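Local atomic coordinates of hypothetical protein PH1136 (Pyrococcus horikoshii, PDB entry 1IXL), a protein that is of unknown function but adopts the hot-dog fold of the thioesterase superfamily and may hydrolyse acyl-CoA thioesters. Residues K99-V105 / G117-V123. Residues are numbered along the deposited sequence; the frame is centred on the assembly and turned at random.
Sequences KKKIVEV and GKFYCYV
The ring of Phe119 takes Val103 O at its edge, in plane, while Val105 CG2 approaches obliquely, 3.6 Å from Phe119 CD1. The Val105 and Phe119 side chains cross at about a right angle. At the Tyr120 ring, Lys100 NZ lies at the edge, and Ile102 CG1 comes in obliquely, 4.1 Å from Tyr120 CD2. The Tyr122 ring runs beside the aliphatic part of Lys100, both pointing the same way. Lys100 CG is 3.5 Å from Tyr122 CE1, and Lys100 CD is 3.2 Å from Tyr122 OH. CG of Lys100 stands opposite its own backbone N (chi1 -173°), and this lays CG and CD along the Tyr122 ring, before the chain bends at chi3. With an alanine in place of Tyr122, the methylenes of Lys100 would probably lose their flanking surface and the chain would be freer to turn. On the face of Phe119 and Val105, Val103 CG2 packs 3.8 Å from Cys121 SG. Seven backbone hydrogen bonds join 99-105 to 117-123, which run antiparallel. The bond from Phe119 N to Val103 O is 2.7 Å long and nearly straight (168°). Glu104 OE2 and Lys118 NZ have opposite charges but stay 4.2 Å apart. Tyr120 OH makes a hydrogen bond with Glu74 OE1, and its ring meets Lys72 in a cation-pi contact. This is the hairpin of strands 100-109 and 112-123 in the antiparallel hot-dog sheet. Strand 86-97 flanks 100-109, and strand 68-77 flanks 112-123. Lys101, Val105, Phe119 and Cys121 face helix 48-63, the central helix that the sheet wraps around, where they touch Val63, Ala55 and Met60.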
# COMPACT_ATOMS: atom_id res chain seq x y z
N LYS A 99 16.01 3.61 -11.21
CA LYS A 99 15.72 4.18 -9.91
C LYS A 99 14.25 4.53 -9.75
O LYS A 99 13.79 4.77 -8.64
CB LYS A 99 16.58 5.41 -9.65
CG LYS A 99 16.71 6.38 -10.83
CD LYS A 99 17.43 5.77 -12.05
CE LYS A 99 18.09 6.85 -12.90
NZ LYS A 99 17.24 8.06 -13.08
N LYS A 100 13.52 4.57 -10.86
CA LYS A 100 12.10 4.85 -10.80
C LYS A 100 11.39 3.54 -11.08
O LYS A 100 11.76 2.80 -12.00
CB LYS A 100 11.65 5.89 -11.83
CG LYS A 100 10.17 6.28 -11.62
CD LYS A 100 9.66 7.37 -12.56
CE LYS A 100 9.09 6.78 -13.85
NZ LYS A 100 8.40 7.80 -14.69
N LYS A 101 10.36 3.26 -10.27
CA LYS A 101 9.58 2.04 -10.40
C LYS A 101 8.09 2.38 -10.48
O LYS A 101 7.59 3.19 -9.70
CB LYS A 101 9.82 1.17 -9.17
CG LYS A 101 11.29 1.02 -8.79
CD LYS A 101 12.01 0.08 -9.75
CE LYS A 101 13.45 -0.19 -9.31
NZ LYS A 101 13.55 -0.67 -7.91
N ILE A 102 7.38 1.80 -11.44
CA ILE A 102 5.94 2.03 -11.55
C ILE A 102 5.29 0.79 -10.94
O ILE A 102 5.53 -0.33 -11.37
CB ILE A 102 5.50 2.21 -13.01
CG1 ILE A 102 6.16 3.46 -13.60
CG2 ILE A 102 3.99 2.37 -13.09
CD1 ILE A 102 5.90 3.65 -15.11
N VAL A 103 4.48 0.99 -9.91
CA VAL A 103 3.86 -0.13 -9.21
C VAL A 103 2.35 -0.03 -9.32
O VAL A 103 1.78 1.03 -9.09
CB VAL A 103 4.25 -0.10 -7.73
CG1 VAL A 103 3.61 -1.26 -6.99
CG2 VAL A 103 5.78 -0.13 -7.62
N GLU A 104 1.70 -1.12 -9.70
CA GLU A 104 0.26 -1.11 -9.79
C GLU A 104 -0.23 -1.72 -8.48
O GLU A 104 0.36 -2.68 -7.98
CB GLU A 104 -0.22 -1.95 -10.98
CG GLU A 104 -1.74 -2.06 -11.07
CD GLU A 104 -2.21 -2.72 -12.35
OE1 GLU A 104 -1.65 -3.79 -12.70
OE2 GLU A 104 -3.12 -2.16 -13.01
N VAL A 105 -1.28 -1.15 -7.91
CA VAL A 105 -1.80 -1.69 -6.66
C VAL A 105 -3.31 -1.79 -6.75
O VAL A 105 -3.98 -0.90 -7.30
CB VAL A 105 -1.45 -0.79 -5.43
CG1 VAL A 105 -1.97 -1.43 -4.17
CG2 VAL A 105 0.05 -0.57 -5.31
N GLY A 117 -4.75 1.63 -8.45
CA GLY A 117 -3.91 2.78 -8.72
C GLY A 117 -2.53 2.46 -9.21
O GLY A 117 -2.09 1.32 -9.14
N LYS A 118 -1.86 3.49 -9.74
CA LYS A 118 -0.49 3.38 -10.20
C LYS A 118 0.32 4.25 -9.25
O LYS A 118 -0.04 5.40 -9.00
CB LYS A 118 -0.34 3.92 -11.62
CG LYS A 118 -0.89 3.00 -12.69
CD LYS A 118 -0.21 3.26 -14.03
CE LYS A 118 -1.01 2.62 -15.17
NZ LYS A 118 -1.79 1.44 -14.67
N PHE A 119 1.40 3.69 -8.71
CA PHE A 119 2.26 4.42 -7.78
C PHE A 119 3.66 4.53 -8.39
O PHE A 119 4.28 3.52 -8.74
CB PHE A 119 2.29 3.68 -6.44
CG PHE A 119 0.96 3.67 -5.73
CD1 PHE A 119 -0.10 2.93 -6.24
CD2 PHE A 119 0.75 4.45 -4.60
CE1 PHE A 119 -1.38 2.99 -5.63
CE2 PHE A 119 -0.50 4.52 -3.99
CZ PHE A 119 -1.56 3.79 -4.50
N TYR A 120 4.13 5.76 -8.54
CA TYR A 120 5.44 6.06 -9.12
C TYR A 120 6.40 6.26 -7.97
O TYR A 120 6.36 7.28 -7.27
CB TYR A 120 5.35 7.31 -10.02
CG TYR A 120 4.31 7.18 -11.11
CD1 TYR A 120 2.96 7.11 -10.79
CD2 TYR A 120 4.68 7.08 -12.46
CE1 TYR A 120 1.99 6.95 -11.78
CE2 TYR A 120 3.72 6.91 -13.45
CZ TYR A 120 2.38 6.85 -13.10
OH TYR A 120 1.41 6.68 -14.05
N CYS A 121 7.26 5.26 -7.79
CA CYS A 121 8.21 5.19 -6.69
C CYS A 121 9.66 5.44 -7.11
O CYS A 121 10.07 5.10 -8.22
CB CYS A 121 8.10 3.80 -6.04
SG CYS A 121 6.37 3.19 -5.84
N TYR A 122 10.42 6.04 -6.19
CA TYR A 122 11.82 6.37 -6.45
C TYR A 122 12.75 5.83 -5.39
O TYR A 122 12.53 6.06 -4.20
CB TYR A 122 12.00 7.89 -6.50
CG TYR A 122 11.33 8.53 -7.68
CD1 TYR A 122 11.98 8.58 -8.92
CD2 TYR A 122 10.05 9.05 -7.57
CE1 TYR A 122 11.35 9.14 -10.03
CE2 TYR A 122 9.41 9.60 -8.66
CZ TYR A 122 10.06 9.65 -9.89
OH TYR A 122 9.40 10.16 -10.98
N VAL A 123 13.79 5.14 -5.82
CA VAL A 123 14.79 4.64 -4.90
C VAL A 123 15.87 5.72 -4.93
O VAL A 123 16.52 5.95 -5.96
CB VAL A 123 15.33 3.30 -5.39
CG1 VAL A 123 16.42 2.80 -4.46
CG2 VAL A 123 14.18 2.28 -5.46